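Local coordinates for catabolite control protein A (Lactococcus lactis, PDB 2O20) that probably acts as a global transcriptional regulator of carbon catabolite repression and activation, as a DNA-binding protein of the LacI family, at residues Ile162-Ala167 / Val290-Tyr295. The protein carries 1 engineered substitution. Residues are numbered along the deposited sequence; the frame is centred on the assembly and turned at random.
Sequences IDYHLA and VNQPLY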
loop_
_atom_site.group_PDB
_atom_site.type_symbol
_atom_site.label_atom_id
_atom_site.label_comp_id
_atom_site.label_asym_id
_atom_site.label_seq_id
_atom_site.Cartn_x
_atom_site.Cartn_y
_atom_site.Cartn_z
ATOM N N ILE D 162 17.060 9.382 6.311
ATOM C CA ILE D 162 18.077 8.560 7.004
ATOM C C ILE D 162 19.456 8.849 6.411
ATOM O O ILE D 162 19.570 9.623 5.452
ATOM C CB ILE D 162 17.751 7.006 7.041
ATOM C CG1 ILE D 162 17.840 6.335 5.666
ATOM C CG2 ILE D 162 16.414 6.747 7.725
ATOM C CD1 ILE D 162 18.258 4.887 5.729
ATOM N N ASP D 163 20.497 8.277 7.021
ATOM C CA ASP D 163 21.878 8.311 6.529
ATOM C C ASP D 163 22.022 7.152 5.508
ATOM O O ASP D 163 22.267 6.009 5.867
ATOM C CB ASP D 163 22.872 8.199 7.716
ATOM C CG ASP D 163 24.322 8.276 7.289
ATOM O OD1 ASP D 163 24.601 8.173 6.087
ATOM O OD2 ASP D 163 25.208 8.459 8.163
ATOM N N TYR D 164 21.817 7.465 4.230
ATOM C CA TYR D 164 21.848 6.418 3.169
ATOM C C TYR D 164 23.232 5.766 2.973
ATOM O O TYR D 164 23.350 4.570 2.617
ATOM C CB TYR D 164 21.364 7.001 1.845
ATOM C CG TYR D 164 19.967 7.591 1.905
ATOM C CD1 TYR D 164 18.844 6.771 2.029
ATOM C CD2 TYR D 164 19.767 8.953 1.821
ATOM C CE1 TYR D 164 17.579 7.297 2.080
ATOM C CE2 TYR D 164 18.473 9.495 1.874
ATOM C CZ TYR D 164 17.392 8.655 1.995
ATOM O OH TYR D 164 16.103 9.169 2.050
ATOM N N HIS D 165 24.272 6.556 3.184
ATOM C CA HIS D 165 25.655 6.074 3.117
ATOM C C HIS D 165 25.884 4.951 4.144
ATOM O O HIS D 165 26.278 3.833 3.808
ATOM C CB HIS D 165 26.599 7.245 3.366
ATOM C CG HIS D 165 28.035 6.852 3.475
ATOM N ND1 HIS D 165 28.583 6.350 4.638
ATOM C CD2 HIS D 165 29.042 6.908 2.582
ATOM C CE1 HIS D 165 29.866 6.103 4.449
ATOM N NE2 HIS D 165 30.173 6.444 3.213
ATOM N N LEU D 166 25.569 5.244 5.388
ATOM C CA LEU D 166 25.751 4.277 6.467
ATOM C C LEU D 166 24.881 3.024 6.262
ATOM O O LEU D 166 25.360 1.897 6.455
ATOM C CB LEU D 166 25.495 4.954 7.836
ATOM C CG LEU D 166 25.594 4.096 9.095
ATOM C CD1 LEU D 166 27.020 3.590 9.269
ATOM C CD2 LEU D 166 25.141 4.904 10.296
ATOM N N ALA D 167 23.613 3.204 5.901
ATOM C CA ALA D 167 22.730 2.062 5.609
ATOM C C ALA D 167 23.269 1.169 4.480
ATOM O O ALA D 167 23.244 -0.051 4.588
ATOM C CB ALA D 167 21.305 2.552 5.294
ATOM N N VAL D 290 16.855 -2.874 5.723
ATOM C CA VAL D 290 17.003 -1.625 6.464
ATOM C C VAL D 290 15.593 -1.154 6.878
ATOM O O VAL D 290 14.666 -1.092 6.042
ATOM C CB VAL D 290 17.699 -0.531 5.593
ATOM C CG1 VAL D 290 17.628 0.864 6.231
ATOM C CG2 VAL D 290 19.136 -0.939 5.275
ATOM N N ASN D 291 15.416 -0.868 8.171
ATOM C CA ASN D 291 14.192 -0.255 8.686
ATOM C C ASN D 291 14.353 1.276 8.763
ATOM O O ASN D 291 15.154 1.786 9.573
ATOM C CB ASN D 291 13.844 -0.820 10.069
ATOM C CG ASN D 291 12.470 -0.356 10.574
ATOM O OD1 ASN D 291 11.435 -0.673 9.994
ATOM N ND2 ASN D 291 12.465 0.392 11.665
ATOM N N GLN D 292 13.614 1.994 7.920
ATOM C CA GLN D 292 13.527 3.448 8.016
ATOM C C GLN D 292 12.310 3.788 8.863
ATOM O O GLN D 292 11.268 3.112 8.766
ATOM C CB GLN D 292 13.395 4.095 6.643
ATOM C CG GLN D 292 14.587 3.835 5.704
ATOM C CD GLN D 292 14.465 4.655 4.413
ATOM O OE1 GLN D 292 13.933 5.750 4.431
ATOM N NE2 GLN D 292 14.936 4.112 3.301
ATOM N N PRO D 293 12.424 4.835 9.698
ATOM C CA PRO D 293 11.320 5.263 10.570
ATOM C C PRO D 293 10.339 6.141 9.790
ATOM O O PRO D 293 10.291 7.361 9.955
ATOM C CB PRO D 293 12.058 5.996 11.690
ATOM C CG PRO D 293 13.179 6.679 10.933
ATOM C CD PRO D 293 13.618 5.683 9.887
ATOM N N LEU D 294 9.539 5.497 8.932
ATOM C CA LEU D 294 8.735 6.207 7.937
ATOM C C LEU D 294 7.699 7.191 8.526
ATOM O O LEU D 294 7.594 8.321 8.076
ATOM C CB LEU D 294 8.047 5.198 7.039
ATOM C CG LEU D 294 8.939 4.280 6.156
ATOM C CD1 LEU D 294 8.022 3.468 5.282
ATOM C CD2 LEU D 294 9.915 5.052 5.322
ATOM N N TYR D 295 6.921 6.756 9.505
ATOM C CA TYR D 295 6.011 7.673 10.183
ATOM C C TYR D 295 6.747 8.895 10.755
ATOM O O TYR D 295 6.309 10.020 10.597
ATOM C CB TYR D 295 5.277 6.943 11.305
ATOM C CG TYR D 295 4.288 7.812 12.062
ATOM C CD1 TYR D 295 2.973 7.898 11.648
ATOM C CD2 TYR D 295 4.670 8.531 13.189
ATOM C CE1 TYR D 295 2.055 8.680 12.338
ATOM C CE2 TYR D 295 3.757 9.325 13.885
ATOM C CZ TYR D 295 2.448 9.395 13.440
ATOM O OH TYR D 295 1.526 10.167 14.118
HETATM O O HOH W 1 15.038 8.503 4.317
#
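I162 lies across the side chain of Q292 at about a right angle, its CD1 3.8 Å from Q292 CG. A chi1 of 69° holds CG1 between the backbone N and the carbonyl carbon, against Q292 CD. The other branch, CG2, reaches P293 CD at 3.7 Å, and CD1 also meets V290 CG1 at 4.1 Å. In the first turn of the helix, A167 CB packs on both methyls of V290, the nearer being CG2 at 4.1 Å. An alanine in place of I162 would probably open a gap facing V290, Q292 and P293 and leave the aliphatic part of Q292 without its packing partner.

Beside this apolar patch a water joins the two segments: it accepts from I162 N and donates to Q292 OE1, both at 3.0 Å, and to Y164 OH at 2.6 Å. The Q292 carboxamide is fixed at its other end as well, NE2 bonding to G274 O and lying near the plane of the Y164 ring, at its edge. Y164 OH also bonds to N161 OD1, and I162 O sits over one ring face toward the rim. D163 N-caps the helix, OD1 accepting from L166 N at 3.2 Å from above the carboxylate plane.

The contact joins the start of helix 164-177, just beyond strand 159-161, to the inverse gamma turn centred on P293 that links strand 289-291 to helix 294-309. These are connections between the two parallel-sheet subdomains of the periplasmic-binding-protein-like core; Y77 of helix 76-91 touches Q292, and I325 of strand 324-326 packs on V290.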